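Local coordinates for erythrocyte membrane protein 1 (Plasmodium falciparum, PDB 6S8T) that binds host ICAM-1 through the DBLbeta domain of which this chain consists, and so helps infected erythrocytes adhere to host cells, at residues G190-R194 / G195-W199. Sequence-based numbering, arbitrary orientation.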
loop_
_atom_site.group_PDB
_atom_site.type_symbol
_atom_site.label_atom_id
_atom_site.label_comp_id
_atom_site.label_asym_id
_atom_site.label_seq_id
_atom_site.Cartn_x
_atom_site.Cartn_y
_atom_site.Cartn_z
ATOM N N GLY A 190 -1.417 -3.438 -9.281
ATOM C CA GLY A 190 -2.730 -3.533 -9.901
ATOM C C GLY A 190 -3.412 -2.185 -10.033
ATOM O O GLY A 190 -4.074 -1.909 -11.037
ATOM N N ASP A 191 -3.254 -1.320 -9.026
ATOM C CA ASP A 191 -3.851 0.008 -9.111
ATOM C C ASP A 191 -3.123 0.897 -10.114
ATOM O O ASP A 191 -3.742 1.793 -10.702
ATOM C CB ASP A 191 -3.893 0.654 -7.726
ATOM C CG ASP A 191 -5.041 0.119 -6.874
ATOM O OD1 ASP A 191 -5.849 -0.675 -7.408
ATOM O OD2 ASP A 191 -5.131 0.480 -5.680
ATOM N N ILE A 192 -1.826 0.666 -10.335
ATOM C CA ILE A 192 -1.110 1.416 -11.365
ATOM C C ILE A 192 -1.611 1.028 -12.748
ATOM O O ILE A 192 -1.855 1.891 -13.601
ATOM C CB ILE A 192 0.410 1.198 -11.238
ATOM C CG1 ILE A 192 0.937 1.789 -9.929
ATOM C CG2 ILE A 192 1.141 1.815 -12.421
ATOM C CD1 ILE A 192 2.432 1.627 -9.750
ATOM N N ILE A 193 -1.774 -0.274 -12.994
ATOM C CA ILE A 193 -2.235 -0.742 -14.297
ATOM C C ILE A 193 -3.664 -0.277 -14.569
ATOM O O ILE A 193 -3.992 0.138 -15.687
ATOM C CB ILE A 193 -2.110 -2.276 -14.379
ATOM C CG1 ILE A 193 -0.656 -2.705 -14.173
ATOM C CG2 ILE A 193 -2.626 -2.788 -15.714
ATOM C CD1 ILE A 193 0.299 -2.115 -15.186
ATOM N N ARG A 194 -4.534 -0.333 -13.563
ATOM C CA ARG A 194 -5.929 0.048 -13.760
ATOM C C ARG A 194 -6.153 1.554 -13.705
ATOM O O ARG A 194 -7.226 2.014 -14.108
ATOM C CB ARG A 194 -6.824 -0.638 -12.720
ATOM C CG ARG A 194 -7.005 -2.141 -12.925
ATOM C CD ARG A 194 -7.737 -2.795 -11.743
ATOM N NE ARG A 194 -6.964 -2.699 -10.507
ATOM C CZ ARG A 194 -7.236 -3.366 -9.388
ATOM N NH1 ARG A 194 -8.271 -4.197 -9.335
ATOM N NH2 ARG A 194 -6.463 -3.204 -8.317
ATOM N N GLY A 195 -5.179 2.332 -13.234
ATOM C CA GLY A 195 -5.339 3.771 -13.147
ATOM C C GLY A 195 -5.943 4.287 -11.858
ATOM O O GLY A 195 -6.393 5.437 -11.823
ATOM N N ARG A 196 -5.967 3.479 -10.797
ATOM C CA ARG A 196 -6.501 3.895 -9.506
ATOM C C ARG A 196 -5.452 4.501 -8.575
ATOM O O ARG A 196 -5.825 5.099 -7.559
ATOM C CB ARG A 196 -7.164 2.701 -8.801
ATOM C CG ARG A 196 -8.293 2.044 -9.594
ATOM C CD ARG A 196 -8.778 0.749 -8.944
ATOM N NE ARG A 196 -9.895 0.167 -9.685
ATOM C CZ ARG A 196 -10.637 -0.851 -9.259
ATOM N NH1 ARG A 196 -11.635 -1.300 -10.010
ATOM N NH2 ARG A 196 -10.388 -1.418 -8.084
ATOM N N ASP A 197 -4.161 4.367 -8.891
ATOM C CA ASP A 197 -3.105 4.758 -7.960
ATOM C C ASP A 197 -3.127 6.261 -7.688
ATOM O O ASP A 197 -3.351 7.071 -8.591
ATOM C CB ASP A 197 -1.741 4.337 -8.518
ATOM C CG ASP A 197 -0.587 4.760 -7.626
ATOM O OD1 ASP A 197 -0.345 4.087 -6.598
ATOM O OD2 ASP A 197 0.070 5.770 -7.952
ATOM N N LEU A 198 -2.867 6.635 -6.430
ATOM C CA LEU A 198 -3.043 8.011 -5.974
ATOM C C LEU A 198 -1.783 8.872 -6.046
ATOM O O LEU A 198 -1.875 10.079 -5.801
ATOM C CB LEU A 198 -3.562 8.025 -4.533
ATOM C CG LEU A 198 -4.949 7.420 -4.314
ATOM C CD1 LEU A 198 -5.244 7.318 -2.830
ATOM C CD2 LEU A 198 -6.005 8.250 -5.017
ATOM N N TRP A 199 -0.620 8.303 -6.357
ATOM C CA TRP A 199 0.617 9.084 -6.370
ATOM C C TRP A 199 0.717 9.848 -7.688
ATOM O O TRP A 199 0.869 9.244 -8.755
ATOM C CB TRP A 199 1.836 8.185 -6.174
ATOM C CG TRP A 199 3.111 8.964 -5.963
ATOM C CD1 TRP A 199 3.218 10.266 -5.562
ATOM C CD2 TRP A 199 4.454 8.493 -6.151
ATOM N NE1 TRP A 199 4.539 10.631 -5.483
ATOM C CE2 TRP A 199 5.319 9.563 -5.839
ATOM C CE3 TRP A 199 5.008 7.272 -6.549
ATOM C CZ2 TRP A 199 6.709 9.449 -5.915
ATOM C CZ3 TRP A 199 6.388 7.162 -6.623
ATOM C CH2 TRP A 199 7.222 8.244 -6.308
HETATM O O HOH W 1 -8.098 -1.355 -6.132
#
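The guanidinium of Arg194 lies flat against that of Arg196, with planes 10° apart and centres 4.2 Å from each other. The overlap is offset: Arg196 NH2 sits over the rim of the Arg194 group, 3.7 Å from Arg194 NH1. Carboxylates probably offset the paired positive charges. Arg194 NH2 forms a salt bridge with Asp191 OD1 at 2.8 Å, and Arg196 NH1 pairs with Glu250. A water links Asp191 OD1 to Arg196 NH2. Arg194 bends at chi3 (-64°), which turns its head back along the helix. There its NE donates to Gly190 O at 3.0 Å, from above the carbonyl plane. The Arg194 backbone N reaches the same oxygen from the opposite face.

A Schellman motif ends helix 172-194 here. Gly195 is its C-prime residue, with positive phi (89°). Arg196 N donates to Asp191 O at 2.8 Å, and Gly195 N makes a weak bond to Ile192 O. Past the turn, Asp197 CB rests 4.0 Å from Ile192 CG1, the two side chains pointing the same way. Asp197 OD2 accepts from Trp199 N at 3.1 Å, forming an Asx turn, and also pairs with Arg115. Within the Duffy-binding fold, Asp191 OD2 bridges to Arg296 and Asp197 OD1 bonds to Gln293, both on helix 293-319.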